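Local coordinates for protein probable starch synthase 4, chloroplastic/amyloplastic (Arabidopsis thaliana, PDB 6GNE) that belongs to the starch synthase family of GT-B-fold glycosyltransferases and binds adenosine-5'-diphosphate and glycan chains, at residues 156-161 / 191-196. Sequence-based numbering, arbitrary orientation.
With GLC (alpha-D-glucopyranose), chain D.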
loop_
_atom_site.group_PDB
_atom_site.type_symbol
_atom_site.label_atom_id
_atom_site.label_comp_id
_atom_site.label_asym_id
_atom_site.label_seq_id
_atom_site.Cartn_x
_atom_site.Cartn_y
_atom_site.Cartn_z
ATOM N N TYR A 156 -0.882 -5.669 -23.827
ATOM C CA TYR A 156 0.365 -6.343 -24.200
ATOM C C TYR A 156 0.122 -7.481 -25.184
ATOM O O TYR A 156 0.776 -7.542 -26.218
ATOM C CB TYR A 156 1.100 -6.875 -22.968
ATOM C CG TYR A 156 2.424 -7.529 -23.295
ATOM C CD1 TYR A 156 3.514 -6.768 -23.663
ATOM C CD2 TYR A 156 2.582 -8.910 -23.242
ATOM C CE1 TYR A 156 4.738 -7.364 -23.951
ATOM C CE2 TYR A 156 3.798 -9.519 -23.519
ATOM C CZ TYR A 156 4.871 -8.745 -23.872
ATOM O OH TYR A 156 6.077 -9.330 -24.168
ATOM N N TRP A 157 -0.831 -8.358 -24.859
ATOM C CA TRP A 157 -1.086 -9.547 -25.670
ATOM C C TRP A 157 -1.786 -9.228 -26.995
ATOM O O TRP A 157 -1.446 -9.800 -28.019
ATOM C CB TRP A 157 -1.852 -10.609 -24.862
ATOM C CG TRP A 157 -1.012 -11.158 -23.753
ATOM C CD1 TRP A 157 -1.266 -11.074 -22.437
ATOM C CD2 TRP A 157 0.247 -11.846 -23.874
ATOM N NE1 TRP A 157 -0.248 -11.659 -21.711
ATOM C CE2 TRP A 157 0.697 -12.131 -22.575
ATOM C CE3 TRP A 157 1.029 -12.264 -24.965
ATOM C CZ2 TRP A 157 1.894 -12.815 -22.318
ATOM C CZ3 TRP A 157 2.228 -12.941 -24.716
ATOM C CH2 TRP A 157 2.638 -13.215 -23.394
ATOM N N ASP A 158 -2.728 -8.295 -26.975
ATOM C CA ASP A 158 -3.500 -7.961 -28.167
ATOM C C ASP A 158 -2.764 -7.019 -29.121
ATOM O O ASP A 158 -2.865 -7.188 -30.325
ATOM C CB ASP A 158 -4.889 -7.444 -27.760
ATOM C CG ASP A 158 -5.793 -8.553 -27.175
ATOM O OD1 ASP A 158 -5.350 -9.715 -26.938
ATOM O OD2 ASP A 158 -6.985 -8.241 -26.943
ATOM N N LEU A 159 -1.956 -6.096 -28.605
ATOM C CA LEU A 159 -1.322 -5.075 -29.465
ATOM C C LEU A 159 0.216 -4.960 -29.477
ATOM O O LEU A 159 0.759 -4.281 -30.372
ATOM C CB LEU A 159 -1.926 -3.714 -29.139
ATOM C CG LEU A 159 -3.458 -3.603 -29.277
ATOM C CD1 LEU A 159 -3.981 -2.279 -28.728
ATOM C CD2 LEU A 159 -3.922 -3.828 -30.717
ATOM N N TYR A 160 0.924 -5.590 -28.535
ATOM C CA TYR A 160 2.379 -5.387 -28.429
ATOM C C TYR A 160 3.276 -6.617 -28.605
ATOM O O TYR A 160 4.384 -6.477 -29.136
ATOM C CB TYR A 160 2.719 -4.657 -27.133
ATOM C CG TYR A 160 2.307 -3.206 -27.177
ATOM C CD1 TYR A 160 0.983 -2.838 -26.956
ATOM C CD2 TYR A 160 3.231 -2.198 -27.464
ATOM C CE1 TYR A 160 0.588 -1.512 -27.017
ATOM C CE2 TYR A 160 2.844 -0.859 -27.503
ATOM C CZ TYR A 160 1.519 -0.531 -27.281
ATOM O OH TYR A 160 1.122 0.772 -27.328
ATOM N N ALA A 161 2.819 -7.793 -28.157
ATOM C CA ALA A 161 3.455 -9.081 -28.516
ATOM C C ALA A 161 3.528 -9.332 -30.020
ATOM O O ALA A 161 4.562 -9.821 -30.468
ATOM C CB ALA A 161 2.812 -10.260 -27.797
ATOM N N CYS A 191 -8.379 3.175 -25.187
ATOM C CA CYS A 191 -6.945 2.813 -25.143
ATOM C C CYS A 191 -6.511 1.907 -26.292
ATOM O O CYS A 191 -5.316 1.649 -26.436
ATOM C CB CYS A 191 -6.566 2.166 -23.808
ATOM S SG CYS A 191 -7.431 0.614 -23.465
ATOM N N GLY A 192 -7.464 1.426 -27.099
ATOM C CA GLY A 192 -7.169 0.639 -28.309
ATOM C C GLY A 192 -7.705 -0.782 -28.289
ATOM O O GLY A 192 -7.603 -1.496 -29.303
ATOM N N LEU A 193 -8.247 -1.202 -27.145
ATOM C CA LEU A 193 -8.737 -2.560 -26.963
ATOM C C LEU A 193 -10.037 -2.794 -27.712
ATOM O O LEU A 193 -10.883 -1.912 -27.787
ATOM C CB LEU A 193 -8.931 -2.859 -25.484
ATOM C CG LEU A 193 -7.647 -2.990 -24.663
ATOM C CD1 LEU A 193 -7.997 -3.060 -23.177
ATOM C CD2 LEU A 193 -6.805 -4.193 -25.100
ATOM N N ASP A 194 -10.175 -4.004 -28.246
ATOM C CA ASP A 194 -11.334 -4.419 -29.034
ATOM C C ASP A 194 -12.522 -4.802 -28.109
ATOM O O ASP A 194 -12.506 -5.849 -27.447
ATOM C CB ASP A 194 -10.936 -5.595 -29.925
ATOM C CG ASP A 194 -11.924 -5.833 -31.013
ATOM O OD1 ASP A 194 -13.004 -6.384 -30.735
ATOM O OD2 ASP A 194 -11.632 -5.441 -32.155
ATOM N N VAL A 195 -13.550 -3.956 -28.095
ATOM C CA VAL A 195 -14.671 -4.084 -27.156
ATOM C C VAL A 195 -15.404 -5.420 -27.354
ATOM O O VAL A 195 -15.593 -6.176 -26.395
ATOM C CB VAL A 195 -15.642 -2.876 -27.276
ATOM C CG1 VAL A 195 -16.884 -3.060 -26.399
ATOM C CG2 VAL A 195 -14.905 -1.567 -26.918
ATOM N N ASN A 196 -15.770 -5.721 -28.596
ATOM C CA ASN A 196 -16.524 -6.955 -28.925
ATOM C C ASN A 196 -15.792 -8.229 -28.501
ATOM O O ASN A 196 -16.421 -9.133 -27.953
ATOM C CB ASN A 196 -16.854 -7.056 -30.436
ATOM C CG ASN A 196 -17.732 -5.930 -30.921
ATOM O OD1 ASN A 196 -18.562 -5.422 -30.177
ATOM N ND2 ASN A 196 -17.549 -5.527 -32.173
HETATM C C1 GLC D . 0.811 -16.596 -24.150
HETATM C C2 GLC D . 0.294 -16.486 -22.719
HETATM C C3 GLC D . -1.233 -16.377 -22.706
HETATM C C4 GLC D . -1.719 -15.308 -23.671
HETATM C C5 GLC D . -1.138 -15.470 -25.069
HETATM C C6 GLC D . -1.589 -14.336 -26.002
HETATM O O1 GLC D . 0.453 -17.886 -24.681
HETATM O O2 GLC D . 0.732 -17.645 -22.001
HETATM O O3 GLC D . -1.734 -16.044 -21.412
HETATM O O4 GLC D . -3.117 -15.457 -23.793
HETATM O O5 GLC D . 0.293 -15.528 -24.968
HETATM O O6 GLC D . -2.446 -14.813 -27.053
HETATM O O HOH W 1 -8.339 -6.085 -28.026
#
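Leu159, on helix 152-160, reaches the loop ahead of helix 195-198 with one methyl: its CD1 lies 3.8 Å from Gly192 O, a van der Waals contact. With chi1 at -57°, CG stands opposite the carbonyl carbon, and this torsion places CD1 beside the Gly192 carbonyl. That glycine has a positive phi of 117°, a backbone shape glycine adopts readily. Next to this contact, a water links the segments where no direct hydrogen bond does: it donates to Asp158 OD2 (2.8 Å) and accepts from Asp194 N (2.8 Å). Leu193 CD2 only brushes the carboxylate, 4.5 Å from Asp158 OD2, and also packs on Leu198. Asp194 is the N-cap of helix 195-198, its OD1 bonded to Gln197 N. Immediately before Asp158, the Trp157 indole is layered between Tyr156 CD2, 3.7 Å above the centre of one face, and an alpha-D-glucopyranose on the opposite face, where O5 sits 3.2 Å from CZ3, toward the rim. Asp158 touches a second alpha-D-glucopyranose. Sugar laid over a tryptophan face is characteristic of carbohydrate-binding sites; here it forms a glycan site with Ile221, Phe222 and Asn224.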